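Local coordinates for nisin immunity protein (PDB 5XHB), which takes part in the immunity of the producing bacterium against exogenously supplied nisin, as a lipoprotein of the cell membrane, at residues F28-E33 and G101-L106; M135-S140 and S206-F211; A159-F164 and E193-E198. All blocks are in the same frame, centred on the assembly; numbering follows the deposited sequence.

Contact 1: residues F28-E33 and G101-L106. With SO4 (sulfate ion), chain B.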
loop_
_atom_site.group_PDB
_atom_site.type_symbol
_atom_site.label_atom_id
_atom_site.label_comp_id
_atom_site.label_asym_id
_atom_site.label_seq_id
_atom_site.Cartn_x
_atom_site.Cartn_y
_atom_site.Cartn_z
ATOM N N PHE A 28 -4.182 11.954 2.578
ATOM C CA PHE A 28 -4.444 10.667 3.210
ATOM C C PHE A 28 -3.649 10.495 4.503
ATOM O O PHE A 28 -2.608 11.112 4.700
ATOM C CB PHE A 28 -4.173 9.496 2.248
ATOM C CG PHE A 28 -2.707 9.267 1.896
ATOM C CD1 PHE A 28 -2.029 10.128 1.047
ATOM C CD2 PHE A 28 -2.044 8.135 2.362
ATOM C CE1 PHE A 28 -0.690 9.887 0.698
ATOM C CE2 PHE A 28 -0.719 7.872 2.022
ATOM C CZ PHE A 28 -0.038 8.744 1.185
ATOM N N VAL A 29 -4.180 9.685 5.413
ATOM C CA VAL A 29 -3.427 9.308 6.607
ATOM C C VAL A 29 -2.406 8.238 6.238
ATOM O O VAL A 29 -2.764 7.180 5.711
ATOM C CB VAL A 29 -4.334 8.764 7.725
ATOM C CG1 VAL A 29 -3.555 8.656 9.040
ATOM C CG2 VAL A 29 -5.567 9.667 7.899
ATOM N N THR A 30 -1.140 8.513 6.526
ATOM C CA THR A 30 -0.059 7.586 6.230
ATOM C C THR A 30 0.195 6.626 7.380
ATOM O O THR A 30 -0.368 6.776 8.465
ATOM C CB THR A 30 1.265 8.305 5.974
ATOM O OG1 THR A 30 1.741 8.822 7.222
ATOM C CG2 THR A 30 1.089 9.460 4.981
ATOM N N ASP A 31 1.096 5.674 7.143
ATOM C CA ASP A 31 1.513 4.734 8.178
ATOM C C ASP A 31 2.768 5.236 8.907
ATOM O O ASP A 31 3.401 4.485 9.661
ATOM C CB ASP A 31 1.784 3.358 7.566
ATOM C CG ASP A 31 1.731 2.231 8.609
ATOM O OD1 ASP A 31 0.842 2.269 9.480
ATOM O OD2 ASP A 31 2.584 1.316 8.550
ATOM N N LYS A 32 3.137 6.495 8.665
ATOM C CA LYS A 32 4.284 7.119 9.337
ATOM C C LYS A 32 3.897 7.656 10.711
ATOM O O LYS A 32 3.271 8.703 10.805
ATOM C CB LYS A 32 4.850 8.263 8.487
ATOM C CG LYS A 32 5.349 7.822 7.126
ATOM C CD LYS A 32 6.763 7.207 7.206
ATOM C CE LYS A 32 7.241 6.793 5.807
ATOM N NZ LYS A 32 8.716 6.487 5.700
ATOM N N GLU A 33 4.281 6.960 11.776
ATOM C CA GLU A 33 3.892 7.411 13.111
ATOM C C GLU A 33 4.784 8.555 13.572
ATOM O O GLU A 33 5.994 8.557 13.324
ATOM C CB GLU A 33 3.944 6.249 14.116
ATOM C CG GLU A 33 3.696 6.681 15.556
ATOM C CD GLU A 33 3.658 5.518 16.540
ATOM O OE1 GLU A 33 3.866 4.359 16.125
ATOM O OE2 GLU A 33 3.409 5.776 17.735
ATOM N N GLY A 101 0.946 5.902 -2.714
ATOM C CA GLY A 101 1.849 4.900 -3.256
ATOM C C GLY A 101 3.317 5.099 -2.906
ATOM O O GLY A 101 4.050 4.122 -2.760
ATOM N N ALA A 102 3.760 6.353 -2.800
ATOM C CA ALA A 102 5.144 6.641 -2.416
ATOM C C ALA A 102 5.355 6.302 -0.954
ATOM O O ALA A 102 6.407 5.785 -0.558
ATOM C CB ALA A 102 5.490 8.115 -2.669
ATOM N N VAL A 103 4.333 6.615 -0.167
ATOM C CA VAL A 103 4.277 6.350 1.263
ATOM C C VAL A 103 3.002 5.562 1.540
ATOM O O VAL A 103 1.918 5.949 1.074
ATOM C CB VAL A 103 4.269 7.660 2.092
ATOM C CG1 VAL A 103 4.148 7.352 3.589
ATOM C CG2 VAL A 103 5.504 8.499 1.791
ATOM N N LYS A 104 3.117 4.462 2.280
ATOM C CA LYS A 104 1.963 3.586 2.527
ATOM C C LYS A 104 0.912 4.283 3.374
ATOM O O LYS A 104 1.235 5.101 4.240
ATOM C CB LYS A 104 2.416 2.279 3.199
ATOM C CG LYS A 104 3.254 1.403 2.257
ATOM C CD LYS A 104 3.898 0.180 2.911
ATOM C CE LYS A 104 4.569 -0.686 1.825
ATOM N NZ LYS A 104 5.343 -1.850 2.341
ATOM N N ALA A 105 -0.351 3.966 3.120
ATOM C CA ALA A 105 -1.438 4.494 3.927
ATOM C C ALA A 105 -1.441 3.780 5.271
ATOM O O ALA A 105 -0.844 2.709 5.420
ATOM C CB ALA A 105 -2.791 4.311 3.222
ATOM N N LEU A 106 -2.121 4.393 6.230
ATOM C CA LEU A 106 -2.282 3.853 7.579
ATOM C C LEU A 106 -2.674 2.380 7.558
ATOM O O LEU A 106 -3.607 2.001 6.852
ATOM C CB LEU A 106 -3.345 4.668 8.329
ATOM C CG LEU A 106 -3.628 4.216 9.765
ATOM C CD1 LEU A 106 -2.381 4.400 10.620
ATOM C CD2 LEU A 106 -4.822 4.973 10.343
HETATM S S SO4 B . -0.477 1.404 -0.047
HETATM O O1 SO4 B . 0.317 2.355 -0.853
HETATM O O2 SO4 B . 0.336 0.236 0.281
HETATM O O3 SO4 B . -0.923 2.029 1.197
HETATM O O4 SO4 B . -1.625 1.010 -0.856
#
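Thr30 and Ala105 face each other in a single backbone bridge, flanked by two hydrogen bonds. Leu106 N donates a hydrogen bond to Val29 O at 2.9 Å, and Asp31 N donates one to Lys104 O at 3.0 Å. The Phe28 ring turns its edge to the loop: CE2 comes 3.4 Å from Val103 O, and CD2 meets the methyl of Ala105. Val103 CG1, anti to its backbone N (chi1 178°), reaches Thr30 CB at 3.9 Å and also CG and CE of Lys32, whose chain bends at chi2 and crosses the valine at about a right angle. Leu106 runs side by side with Val29. Second-shell bonds fix the corner at Asp31: Thr30 OG1 accepts from Lys32 N at 3.1 Å, an ST turn, and is also hydrogen-bonded to the backbone O of Lys93; Asp31 OD1 is held by Asn110 and by the backbone N of Arg107. On the loop, Ala105 N points almost straight at sulfate O3, 2.8 Å away. Strand 25-33 pairs with strand 90-96 through Phe28, Thr30 and Lys32, while Val29 and Leu106 reach strand 83-87, so the loop after strand 90-96 packs back against its own N-terminal sheet.

Contact 2: residues M135-S140 and S206-F211. With SO4 (sulfate ion), chain B.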
loop_
_atom_site.group_PDB
_atom_site.type_symbol
_atom_site.label_atom_id
_atom_site.label_comp_id
_atom_site.label_asym_id
_atom_site.label_seq_id
_atom_site.Cartn_x
_atom_site.Cartn_y
_atom_site.Cartn_z
HETATM N N MSE A 135 0.113 -7.576 0.744
HETATM C CA MSE A 135 -0.958 -7.058 1.611
HETATM C C MSE A 135 -2.232 -7.894 1.573
HETATM O O MSE A 135 -3.337 -7.350 1.645
HETATM C CB MSE A 135 -1.301 -5.614 1.239
HETATM C CG MSE A 135 -0.347 -4.592 1.812
HETATM SE SE MSE A 135 -0.469 -4.505 3.766
HETATM C CE MSE A 135 -2.317 -3.841 3.882
ATOM N N GLY A 136 -2.071 -9.209 1.455
ATOM C CA GLY A 136 -3.198 -10.125 1.479
ATOM C C GLY A 136 -3.918 -10.194 0.153
ATOM O O GLY A 136 -4.953 -10.840 0.037
ATOM N N ASN A 137 -3.369 -9.514 -0.850
ATOM C CA ASN A 137 -3.928 -9.533 -2.193
ATOM C C ASN A 137 -2.971 -10.222 -3.173
ATOM O O ASN A 137 -1.789 -10.398 -2.884
ATOM C CB ASN A 137 -4.214 -8.107 -2.685
ATOM C CG ASN A 137 -5.135 -7.339 -1.761
ATOM O OD1 ASN A 137 -6.152 -7.856 -1.309
ATOM N ND2 ASN A 137 -4.776 -6.088 -1.477
ATOM N N ILE A 138 -3.493 -10.591 -4.333
ATOM C CA ILE A 138 -2.697 -11.231 -5.374
ATOM C C ILE A 138 -2.694 -10.312 -6.575
ATOM O O ILE A 138 -3.727 -9.741 -6.917
ATOM C CB ILE A 138 -3.258 -12.624 -5.749
ATOM C CG1 ILE A 138 -3.332 -13.496 -4.495
ATOM C CG2 ILE A 138 -2.395 -13.296 -6.819
ATOM C CD1 ILE A 138 -3.325 -14.988 -4.770
ATOM N N TYR A 139 -1.527 -10.150 -7.192
ATOM C CA TYR A 139 -1.336 -9.215 -8.288
ATOM C C TYR A 139 -0.834 -9.948 -9.500
ATOM O O TYR A 139 0.081 -10.748 -9.399
ATOM C CB TYR A 139 -0.341 -8.109 -7.895
ATOM C CG TYR A 139 -0.928 -7.230 -6.824
ATOM C CD1 TYR A 139 -0.901 -7.624 -5.497
ATOM C CD2 TYR A 139 -1.541 -6.018 -7.153
ATOM C CE1 TYR A 139 -1.470 -6.845 -4.510
ATOM C CE2 TYR A 139 -2.111 -5.220 -6.173
ATOM C CZ TYR A 139 -2.073 -5.643 -4.854
ATOM O OH TYR A 139 -2.652 -4.879 -3.865
ATOM N N SER A 140 -1.425 -9.662 -10.649
ATOM C CA SER A 140 -0.985 -10.271 -11.890
ATOM C C SER A 140 0.016 -9.370 -12.607
ATOM O O SER A 140 -0.277 -8.202 -12.842
ATOM C CB SER A 140 -2.188 -10.545 -12.792
ATOM O OG SER A 140 -1.739 -11.025 -14.041
ATOM N N SER A 206 -1.908 4.075 -5.408
ATOM C CA SER A 206 -1.489 3.369 -4.202
ATOM C C SER A 206 -0.922 1.993 -4.565
ATOM O O SER A 206 -1.271 1.436 -5.604
ATOM C CB SER A 206 -2.655 3.229 -3.227
ATOM O OG SER A 206 -3.604 2.318 -3.736
ATOM N N LEU A 207 -0.044 1.452 -3.722
ATOM C CA LEU A 207 0.546 0.134 -3.993
ATOM C C LEU A 207 -0.528 -0.945 -4.007
ATOM O O LEU A 207 -0.425 -1.936 -4.733
ATOM C CB LEU A 207 1.617 -0.211 -2.955
ATOM C CG LEU A 207 2.944 0.540 -3.070
ATOM C CD1 LEU A 207 3.837 0.246 -1.861
ATOM C CD2 LEU A 207 3.671 0.165 -4.361
ATOM N N THR A 208 -1.568 -0.743 -3.203
ATOM C CA THR A 208 -2.707 -1.655 -3.186
ATOM C C THR A 208 -3.367 -1.740 -4.558
ATOM O O THR A 208 -3.868 -2.795 -4.938
ATOM C CB THR A 208 -3.752 -1.219 -2.117
ATOM O OG1 THR A 208 -3.166 -1.366 -0.822
ATOM C CG2 THR A 208 -4.992 -2.085 -2.184
ATOM N N GLU A 209 -3.349 -0.638 -5.306
ATOM C CA GLU A 209 -3.957 -0.588 -6.639
ATOM C C GLU A 209 -3.083 -1.276 -7.687
ATOM O O GLU A 209 -3.541 -2.134 -8.445
ATOM C CB GLU A 209 -4.177 0.848 -7.115
ATOM C CG GLU A 209 -5.118 1.748 -6.333
ATOM C CD GLU A 209 -5.024 3.184 -6.856
ATOM O OE1 GLU A 209 -5.231 3.376 -8.081
ATOM O OE2 GLU A 209 -4.693 4.102 -6.076
ATOM N N ALA A 210 -1.825 -0.857 -7.736
ATOM C CA ALA A 210 -0.892 -1.345 -8.743
ATOM C C ALA A 210 0.528 -1.009 -8.347
ATOM O O ALA A 210 0.768 -0.078 -7.570
ATOM C CB ALA A 210 -1.198 -0.740 -10.115
ATOM N N PHE A 211 1.472 -1.766 -8.894
ATOM C CA PHE A 211 2.871 -1.396 -8.755
ATOM C C PHE A 211 3.648 -1.912 -9.950
ATOM O O PHE A 211 3.082 -2.595 -10.811
ATOM C CB PHE A 211 3.454 -1.920 -7.442
ATOM C CG PHE A 211 3.176 -3.384 -7.179
ATOM C CD1 PHE A 211 4.055 -4.362 -7.621
ATOM C CD2 PHE A 211 2.046 -3.775 -6.471
ATOM C CE1 PHE A 211 3.799 -5.710 -7.380
ATOM C CE2 PHE A 211 1.779 -5.113 -6.227
ATOM C CZ PHE A 211 2.658 -6.085 -6.684
HETATM S S SO4 B . -0.477 1.404 -0.047
HETATM O O1 SO4 B . 0.317 2.355 -0.853
HETATM O O2 SO4 B . 0.336 0.236 0.281
HETATM O O3 SO4 B . -0.923 2.029 1.197
HETATM O O4 SO4 B . -1.625 1.010 -0.856
#
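Tyr139 spans the gap to residues 206-211, taking the tip of Phe211 over its ring and bonding the backbone oxygen of Thr208 with its hydroxyl. Its CB starts at the Phe211 tip, 3.8 Å from CZ. CG, set anti to the carbonyl carbon (chi1 -67°), is the atom nearest Phe211 CE2, at 3.5 Å. CE2 of Phe211 stands over one face of the tyrosine, offset toward the rim, with CD1 and CD2 of Tyr139 close by and CE1 farther. The two side chains cross at about a right angle, and the ring planes, 55° apart, make an oblique aromatic pair. Tyr139 CE2 passes 3.2 Å from Thr208 O, in the ring plane at its edge; CZ also nears it. At the tip, OH donates to that carbonyl oxygen over 2.6 Å, well to the side of the C=O direction, and receives a weak bond from Asn137 ND2. Thr208 CG2 packs against both OH and ND2. The turn that offers Thr208 O also binds the sulfate: Leu207 N reaches O1 at 3.0 Å, while Thr208 N and OG1 both grip O4, OG1 at 2.8 Å. Phe122 meets Phe211 edge-to-face. Strand 218-224 separates the two strands in the C-terminal sheet, so the tyrosine crosses above it, in the region of the Spa1 C-terminal family, beside an anion site probably filled from the crystallisation liquor.

Contact 3: residues A159-F164 and E193-E198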
loop_
_atom_site.group_PDB
_atom_site.type_symbol
_atom_site.label_atom_id
_atom_site.label_comp_id
_atom_site.label_asym_id
_atom_site.label_seq_id
_atom_site.Cartn_x
_atom_site.Cartn_y
_atom_site.Cartn_z
ATOM N N ALA A 159 15.286 -9.718 -6.782
ATOM C CA ALA A 159 16.501 -10.411 -7.201
ATOM C C ALA A 159 16.301 -11.930 -7.117
ATOM O O ALA A 159 17.032 -12.645 -6.426
ATOM C CB ALA A 159 17.707 -9.960 -6.362
ATOM N N GLU A 160 15.280 -12.395 -7.822
ATOM C CA GLU A 160 14.873 -13.788 -7.801
ATOM C C GLU A 160 14.796 -14.280 -9.209
ATOM O O GLU A 160 14.776 -13.492 -10.148
ATOM C CB GLU A 160 13.502 -13.979 -7.131
ATOM C CG GLU A 160 13.496 -13.780 -5.642
ATOM C CD GLU A 160 14.023 -14.989 -4.927
ATOM O OE1 GLU A 160 13.826 -16.109 -5.452
ATOM O OE2 GLU A 160 14.624 -14.828 -3.845
ATOM N N VAL A 161 14.744 -15.598 -9.338
ATOM C CA VAL A 161 14.582 -16.252 -10.615
ATOM C C VAL A 161 13.454 -17.260 -10.489
ATOM O O VAL A 161 13.350 -17.957 -9.471
ATOM C CB VAL A 161 15.861 -16.988 -11.054
ATOM C CG1 VAL A 161 15.598 -17.746 -12.342
ATOM C CG2 VAL A 161 17.038 -16.009 -11.209
ATOM N N ARG A 162 12.606 -17.336 -11.508
ATOM C CA ARG A 162 11.663 -18.444 -11.622
ATOM C C ARG A 162 11.754 -18.977 -13.039
ATOM O O ARG A 162 11.768 -18.218 -13.999
ATOM C CB ARG A 162 10.211 -18.027 -11.304
ATOM C CG ARG A 162 9.954 -17.560 -9.874
ATOM C CD ARG A 162 10.093 -18.714 -8.869
ATOM N NE ARG A 162 9.807 -18.293 -7.499
ATOM C CZ ARG A 162 10.700 -17.735 -6.685
ATOM N NH1 ARG A 162 11.945 -17.517 -7.103
ATOM N NH2 ARG A 162 10.348 -17.384 -5.455
ATOM N N VAL A 163 11.809 -20.295 -13.149
ATOM C CA VAL A 163 11.654 -20.984 -14.410
ATOM C C VAL A 163 10.342 -21.731 -14.283
ATOM O O VAL A 163 10.165 -22.518 -13.345
ATOM C CB VAL A 163 12.806 -21.968 -14.681
ATOM C CG1 VAL A 163 12.528 -22.784 -15.943
ATOM C CG2 VAL A 163 14.140 -21.218 -14.777
ATOM N N PHE A 164 9.411 -21.486 -15.193
ATOM C CA PHE A 164 8.066 -21.996 -14.972
ATOM C C PHE A 164 7.447 -22.464 -16.263
ATOM O O PHE A 164 7.895 -22.098 -17.336
ATOM C CB PHE A 164 7.164 -20.946 -14.293
ATOM C CG PHE A 164 7.115 -19.610 -15.000
ATOM C CD1 PHE A 164 6.219 -19.382 -16.030
ATOM C CD2 PHE A 164 7.961 -18.575 -14.608
ATOM C CE1 PHE A 164 6.160 -18.139 -16.674
ATOM C CE2 PHE A 164 7.923 -17.334 -15.252
ATOM C CZ PHE A 164 7.023 -17.117 -16.283
ATOM N N GLU A 193 11.739 -18.386 -18.390
ATOM C CA GLU A 193 12.483 -17.853 -17.250
ATOM C C GLU A 193 12.218 -16.364 -17.061
ATOM O O GLU A 193 12.379 -15.563 -17.988
ATOM C CB GLU A 193 13.997 -18.068 -17.386
ATOM C CG GLU A 193 14.760 -17.409 -16.216
ATOM C CD GLU A 193 16.263 -17.705 -16.176
ATOM O OE1 GLU A 193 16.710 -18.725 -16.732
ATOM O OE2 GLU A 193 17.003 -16.897 -15.578
ATOM N N TRP A 194 11.823 -15.996 -15.843
ATOM C CA TRP A 194 11.720 -14.589 -15.475
ATOM C C TRP A 194 12.741 -14.272 -14.413
ATOM O O TRP A 194 12.875 -15.008 -13.440
ATOM C CB TRP A 194 10.332 -14.245 -14.947
ATOM C CG TRP A 194 9.308 -14.013 -16.000
ATOM C CD1 TRP A 194 9.427 -14.220 -17.354
ATOM C CD2 TRP A 194 7.998 -13.493 -15.783
ATOM N NE1 TRP A 194 8.241 -13.878 -17.985
ATOM C CE2 TRP A 194 7.354 -13.424 -17.039
ATOM C CE3 TRP A 194 7.298 -13.090 -14.644
ATOM C CZ2 TRP A 194 6.045 -12.955 -17.185
ATOM C CZ3 TRP A 194 5.997 -12.623 -14.790
ATOM C CH2 TRP A 194 5.389 -12.556 -16.056
ATOM N N ASP A 195 13.453 -13.169 -14.608
ATOM C CA ASP A 195 14.401 -12.696 -13.618
ATOM C C ASP A 195 13.791 -11.437 -13.017
ATOM O O ASP A 195 13.536 -10.480 -13.733
ATOM C CB ASP A 195 15.763 -12.426 -14.267
ATOM C CG ASP A 195 16.304 -13.662 -14.995
ATOM O OD1 ASP A 195 16.193 -14.763 -14.422
ATOM O OD2 ASP A 195 16.805 -13.545 -16.136
ATOM N N TYR A 196 13.523 -11.466 -11.717
ATOM C CA TYR A 196 12.733 -10.415 -11.067
ATOM C C TYR A 196 13.643 -9.421 -10.373
ATOM O O TYR A 196 14.447 -9.806 -9.505
ATOM C CB TYR A 196 11.775 -11.000 -10.030
ATOM C CG TYR A 196 10.844 -12.088 -10.518
ATOM C CD1 TYR A 196 11.333 -13.341 -10.875
ATOM C CD2 TYR A 196 9.472 -11.887 -10.550
ATOM C CE1 TYR A 196 10.474 -14.360 -11.296
ATOM C CE2 TYR A 196 8.603 -12.903 -10.980
ATOM C CZ TYR A 196 9.122 -14.141 -11.338
ATOM O OH TYR A 196 8.288 -15.154 -11.758
ATOM N N GLY A 197 13.502 -8.150 -10.725
ATOM C CA GLY A 197 14.359 -7.122 -10.163
ATOM C C GLY A 197 13.665 -6.270 -9.110
ATOM O O GLY A 197 13.115 -6.788 -8.136
ATOM N N GLU A 198 13.688 -4.955 -9.315
ATOM C CA GLU A 198 13.145 -4.022 -8.330
ATOM C C GLU A 198 11.630 -3.946 -8.395
ATOM O O GLU A 198 11.029 -4.254 -9.421
ATOM C CB GLU A 198 13.735 -2.630 -8.543
ATOM C CG GLU A 198 15.231 -2.590 -8.379
ATOM C CD GLU A 198 15.805 -1.198 -8.551
ATOM O OE1 GLU A 198 15.084 -0.274 -9.003
ATOM O OE2 GLU A 198 16.996 -1.035 -8.240
HETATM O O HOH W 1 16.815 -11.596 -10.866
#
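Glu160 and Tyr196, and two residues along Arg162 and Trp194, are antiparallel hydrogen-bonded pairs. Around the second pair, Arg162 N donates to Trp194 O at 3.0 Å and Trp194 N to Arg162 O at 2.9 Å. Around the first, Tyr196 N meets Glu160 O at 2.9 Å, whereas the return bond from Glu160 N to Tyr196 O is the longest of the four, 3.2 Å. A water donates to both carbonyl oxygens of this pair. Along its own strand, Arg162 bends at chi2 (-68°), and its NH1 serves two acceptors lying in the guanidinium plane: Glu160 OE1, in a salt bridge on the anti side of the carboxylate, and Val161 O, approached from above the carbonyl plane. CB and CG of Arg162 pack against the outer end of Tyr196, CG 3.5 Å from both CE1 and OH, the side chains crossing at about a right angle; Ser129 O takes the hydrogen bond of that hydroxyl. Next along this face, Phe164 turns its edge to the face of Trp194 in a T-shaped stack, planes 89° apart, with CZ standing over the indole toward its rim. On the other face Val161 lies beside Asp195, CG2 3.5 Å from OD1, and its CG1 touches Glu193 OE2. The two carboxylates come very close, Glu193 OE2 to Asp195 OD1 2.6 Å, so one of them probably carries a proton. Ile124 of strand 123-124 touches Glu160, Arg162 and Tyr196, and Trp177 touches Val161 and Val163 on the other face. The pairing joins outermost strand 151-165 to strand 191-202, and its register shifts where Ala159, at positive phi, and Glu160 both face Tyr196: a G1 beta bulge in an antiparallel sheet.

How the contacts relate
From the N terminus, contact 1 comes first: it closes a loop of 67 residues, mostly strand, and ties the loop after strand 90-96 to strand 25-33 of the N-terminal sheet. The chain then enters the C-terminal sheet, where contact 2 closes a loop of 65 residues by bringing 135-140 to 206-211. Contact 3 is nested inside it and joins strands 151-165 and 191-202, the latter next to strand 210-215 of contact 2; its centre is about 29 Å from that of contact 1. Contacts 1 and 2 follow in series yet touch in space, Gly101 and Lys104 packing on Leu207, and both bind the one sulfate, along with Tyr134 and Arg107. The sulfate thus lies at the junction of the two sheet regions.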